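Local coordinates for quinonprotein alcohol dehydrogenase-like protein (Bacteroides thetaiotaomicron VPI-5482, PDB 4R5O), which is of unknown function but binds calcium and joins an immunoglobulin-like beta-sandwich domain to a seven-bladed beta-propeller, at residues 14-28 / 81-95. Residues are numbered along the deposited sequence; the frame is centred on the assembly and turned at random.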
# COMPACT_ATOMS: atom_id res chain seq x y z
N HIS A 14 40.15 7.05 32.79
CA HIS A 14 39.17 7.64 33.67
C HIS A 14 37.83 7.82 32.97
O HIS A 14 36.81 7.97 33.66
CB HIS A 14 39.68 8.98 34.20
CG HIS A 14 40.95 8.87 35.00
ND1 HIS A 14 42.18 9.16 34.44
CD2 HIS A 14 41.13 8.48 36.29
CE1 HIS A 14 43.07 8.96 35.41
NE2 HIS A 14 42.48 8.54 36.53
N TYR A 15 37.79 7.74 31.61
CA TYR A 15 36.53 7.80 30.86
C TYR A 15 35.73 6.50 31.14
O TYR A 15 36.29 5.55 31.69
CB TYR A 15 36.74 8.04 29.35
CG TYR A 15 37.61 7.04 28.62
CD1 TYR A 15 37.11 5.79 28.26
CD2 TYR A 15 38.88 7.39 28.16
CE1 TYR A 15 37.90 4.86 27.57
CE2 TYR A 15 39.66 6.49 27.44
CZ TYR A 15 39.17 5.22 27.15
OH TYR A 15 39.93 4.33 26.44
N PRO A 16 34.40 6.44 30.84
CA PRO A 16 33.63 5.24 31.21
C PRO A 16 34.22 3.94 30.63
O PRO A 16 34.56 3.87 29.45
CB PRO A 16 32.25 5.52 30.62
CG PRO A 16 32.16 7.00 30.61
CD PRO A 16 33.52 7.46 30.24
N ASN A 17 34.36 2.92 31.50
CA ASN A 17 34.85 1.57 31.17
C ASN A 17 33.70 0.57 31.26
O ASN A 17 33.30 0.18 32.36
CB ASN A 17 36.02 1.16 32.08
CG ASN A 17 37.26 2.00 31.94
OD1 ASN A 17 37.80 2.17 30.84
ND2 ASN A 17 37.81 2.46 33.05
N VAL A 18 33.13 0.22 30.10
CA VAL A 18 32.02 -0.71 29.92
C VAL A 18 32.56 -2.15 29.96
O VAL A 18 33.47 -2.47 29.21
CB VAL A 18 31.30 -0.36 28.59
CG1 VAL A 18 30.30 -1.43 28.17
CG2 VAL A 18 30.61 0.98 28.69
N LEU A 19 32.02 -3.01 30.85
CA LEU A 19 32.48 -4.41 30.95
C LEU A 19 32.10 -5.17 29.66
O LEU A 19 31.07 -4.87 29.07
CB LEU A 19 31.90 -5.10 32.21
N LYS A 20 32.96 -6.08 29.18
CA LYS A 20 32.73 -6.82 27.93
C LYS A 20 31.44 -7.63 27.98
O LYS A 20 31.14 -8.27 28.98
CB LYS A 20 33.89 -7.77 27.61
N GLY A 21 30.67 -7.55 26.90
CA GLY A 21 29.41 -8.25 26.76
C GLY A 21 28.22 -7.60 27.44
O GLY A 21 27.11 -8.14 27.40
N THR A 22 28.44 -6.40 28.05
CA THR A 22 27.36 -5.68 28.75
C THR A 22 26.60 -4.77 27.71
O THR A 22 25.61 -4.11 28.05
CB THR A 22 27.94 -4.92 29.94
OG1 THR A 22 26.95 -4.69 30.92
CG2 THR A 22 28.59 -3.64 29.57
N PHE A 23 27.07 -4.77 26.46
CA PHE A 23 26.50 -4.06 25.32
C PHE A 23 26.60 -4.96 24.11
O PHE A 23 27.66 -5.53 23.86
CB PHE A 23 27.17 -2.69 25.08
CG PHE A 23 26.49 -1.87 24.01
CD1 PHE A 23 25.43 -1.03 24.33
CD2 PHE A 23 26.89 -1.95 22.69
CE1 PHE A 23 24.79 -0.27 23.34
CE2 PHE A 23 26.25 -1.21 21.70
CZ PHE A 23 25.20 -0.37 22.02
N PRO A 24 25.50 -5.15 23.36
CA PRO A 24 25.52 -6.10 22.24
C PRO A 24 26.57 -5.78 21.17
O PRO A 24 26.70 -4.66 20.66
CB PRO A 24 24.11 -6.00 21.65
CG PRO A 24 23.49 -4.81 22.27
CD PRO A 24 24.15 -4.58 23.56
N THR A 25 27.33 -6.82 20.83
CA THR A 25 28.43 -6.82 19.87
C THR A 25 27.93 -7.27 18.49
O THR A 25 28.67 -7.19 17.51
CB THR A 25 29.57 -7.73 20.39
OG1 THR A 25 30.61 -7.74 19.43
CG2 THR A 25 29.11 -9.18 20.71
N GLU A 26 26.65 -7.70 18.42
CA GLU A 26 26.01 -8.12 17.18
C GLU A 26 24.57 -7.58 17.09
O GLU A 26 23.97 -7.27 18.12
CB GLU A 26 26.01 -9.65 17.04
CG GLU A 26 25.27 -10.43 18.12
CD GLU A 26 25.08 -11.91 17.85
OE1 GLU A 26 25.83 -12.48 17.02
OE2 GLU A 26 24.16 -12.51 18.46
N SER A 27 24.04 -7.48 15.87
CA SER A 27 22.70 -6.99 15.59
C SER A 27 21.66 -7.91 16.27
O SER A 27 21.77 -9.12 16.21
CB SER A 27 22.46 -6.91 14.09
OG SER A 27 21.18 -6.38 13.79
N GLN A 28 20.70 -7.29 16.95
CA GLN A 28 19.65 -7.97 17.73
C GLN A 28 18.38 -8.19 16.93
O GLN A 28 17.90 -7.29 16.24
CB GLN A 28 19.30 -7.13 18.98
CG GLN A 28 20.46 -6.84 19.93
CD GLN A 28 20.99 -8.09 20.58
OE1 GLN A 28 20.28 -8.80 21.32
NE2 GLN A 28 22.24 -8.39 20.32
N ILE A 81 28.17 7.18 26.52
CA ILE A 81 28.35 7.28 27.97
C ILE A 81 29.46 8.29 28.20
O ILE A 81 30.56 8.12 27.67
CB ILE A 81 28.61 5.91 28.66
CG1 ILE A 81 27.66 4.83 28.11
CG2 ILE A 81 28.53 6.07 30.20
CD1 ILE A 81 27.95 3.46 28.52
N LYS A 82 29.14 9.35 28.96
CA LYS A 82 29.99 10.51 29.23
C LYS A 82 30.25 10.72 30.73
O LYS A 82 29.35 10.51 31.54
CB LYS A 82 29.20 11.72 28.66
CG LYS A 82 29.80 13.11 28.74
CD LYS A 82 28.84 14.09 28.05
CE LYS A 82 29.27 15.53 28.10
NZ LYS A 82 28.30 16.42 27.39
N ASN A 83 31.47 11.14 31.10
CA ASN A 83 31.84 11.54 32.48
C ASN A 83 32.83 12.71 32.37
O ASN A 83 33.22 13.07 31.27
CB ASN A 83 32.37 10.38 33.35
CG ASN A 83 33.73 9.81 33.01
OD1 ASN A 83 34.45 10.27 32.11
ND2 ASN A 83 34.12 8.77 33.74
N LYS A 84 33.26 13.27 33.51
CA LYS A 84 34.15 14.44 33.60
C LYS A 84 35.41 14.28 32.72
O LYS A 84 35.85 15.26 32.11
CB LYS A 84 34.56 14.64 35.08
CG LYS A 84 35.26 15.97 35.37
CD LYS A 84 35.64 16.11 36.84
CE LYS A 84 36.39 17.40 37.10
NZ LYS A 84 36.70 17.59 38.54
N TYR A 85 35.92 13.04 32.58
CA TYR A 85 37.17 12.72 31.91
C TYR A 85 37.03 12.31 30.43
O TYR A 85 38.02 12.41 29.69
CB TYR A 85 37.85 11.57 32.64
CG TYR A 85 38.10 11.90 34.10
CD1 TYR A 85 39.19 12.68 34.48
CD2 TYR A 85 37.26 11.42 35.10
CE1 TYR A 85 39.41 13.01 35.81
CE2 TYR A 85 37.49 11.72 36.44
CZ TYR A 85 38.57 12.52 36.79
OH TYR A 85 38.80 12.83 38.12
N GLY A 86 35.86 11.87 29.99
CA GLY A 86 35.69 11.49 28.60
C GLY A 86 34.32 10.97 28.22
O GLY A 86 33.43 10.84 29.06
N LYS A 87 34.19 10.65 26.94
CA LYS A 87 32.99 10.18 26.26
C LYS A 87 33.28 8.89 25.49
O LYS A 87 34.30 8.80 24.79
CB LYS A 87 32.55 11.31 25.31
CG LYS A 87 31.31 11.09 24.50
CD LYS A 87 30.87 12.32 23.72
CE LYS A 87 31.61 12.59 22.44
NZ LYS A 87 31.04 13.75 21.70
N VAL A 88 32.40 7.90 25.59
CA VAL A 88 32.54 6.65 24.84
C VAL A 88 31.23 6.40 24.05
O VAL A 88 30.15 6.72 24.53
CB VAL A 88 32.94 5.45 25.71
CG1 VAL A 88 31.94 5.19 26.84
CG2 VAL A 88 33.10 4.20 24.86
N GLU A 89 31.35 5.86 22.83
CA GLU A 89 30.20 5.56 22.00
C GLU A 89 30.29 4.15 21.39
O GLU A 89 31.24 3.83 20.66
CB GLU A 89 30.06 6.61 20.88
CG GLU A 89 28.88 6.35 19.95
CD GLU A 89 28.65 7.37 18.86
OE1 GLU A 89 29.24 8.47 18.94
OE2 GLU A 89 27.84 7.08 17.96
N MSE A 90 29.25 3.33 21.65
CA MSE A 90 29.05 1.99 21.12
C MSE A 90 27.85 1.97 20.24
O MSE A 90 26.88 2.64 20.56
CB MSE A 90 28.87 0.97 22.23
CG MSE A 90 30.08 0.80 23.07
SE MSE A 90 29.52 0.23 24.79
CE MSE A 90 28.39 1.88 25.26
N SER A 91 27.87 1.17 19.18
CA SER A 91 26.73 1.09 18.27
C SER A 91 26.38 -0.35 17.94
O SER A 91 27.23 -1.25 17.93
CB SER A 91 27.02 1.86 16.98
OG SER A 91 27.21 3.23 17.29
N THR A 92 25.09 -0.57 17.70
CA THR A 92 24.52 -1.84 17.28
C THR A 92 23.24 -1.50 16.51
O THR A 92 22.98 -0.32 16.22
CB THR A 92 24.31 -2.84 18.47
OG1 THR A 92 23.99 -4.12 17.92
CG2 THR A 92 23.21 -2.40 19.47
N SER A 93 22.46 -2.52 16.16
CA SER A 93 21.19 -2.34 15.50
C SER A 93 20.23 -3.41 16.00
O SER A 93 20.67 -4.41 16.59
CB SER A 93 21.35 -2.38 13.98
OG SER A 93 21.94 -3.59 13.56
N PHE A 94 18.93 -3.16 15.87
CA PHE A 94 17.91 -4.12 16.29
C PHE A 94 16.77 -4.10 15.28
O PHE A 94 16.60 -3.13 14.53
CB PHE A 94 17.41 -3.87 17.71
CG PHE A 94 16.65 -2.59 17.97
CD1 PHE A 94 17.31 -1.45 18.37
CD2 PHE A 94 15.27 -2.57 17.92
CE1 PHE A 94 16.59 -0.30 18.70
CE2 PHE A 94 14.56 -1.42 18.23
CZ PHE A 94 15.23 -0.30 18.63
N SER A 95 16.05 -5.22 15.23
CA SER A 95 14.91 -5.42 14.34
C SER A 95 14.00 -6.46 14.91
O SER A 95 14.41 -7.23 15.77
CB SER A 95 15.39 -5.83 12.94
OG SER A 95 16.10 -7.06 12.98
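Selenomethionine Met90 lies along the ring of Phe23, with its CB over one face, 3.8 Å from the ring centroid, while Pro24 CD sits on the opposite face. The selenium approaches the same ring obliquely in a Met-aromatic contact and also meets Val18 CG1 at 3.8 Å. With CG anti to the backbone N (chi1 -174°), the Phe23 ring lies against the strand; beyond Met90 its CZ touches Thr92 CG2. Farther along, Pro16 CB touches both Ile81 CG2 and Val88 CG1, and Val18 CG2 packs on Ile81 CD1. These side chains pack onto the face of the sheet made by strands 74-83 and 86-97 in the immunoglobulin-like domain, where Ile38 and Trp52 also touch Phe23. Strands 74-83 and 86-97 form a hairpin joined by a type I turn from Asn83 to Gly86, and residues 14-28 run beside it until Gln28, the first residue of strand 28-31, pairs in parallel with strand 86-97 at Phe94. There Gln28 N donates to Ser93 O (2.9 Å) and Ser95 N to Gln28 O (3.0 Å), with Ser27 OG and Ser93 OG hydrogen-bonded alongside. At the turn, Asn83 ND2 donates to His14 O at 2.8 Å, in the carbonyl plane, and His14 CB makes a CH-pi contact over the Tyr85 ring.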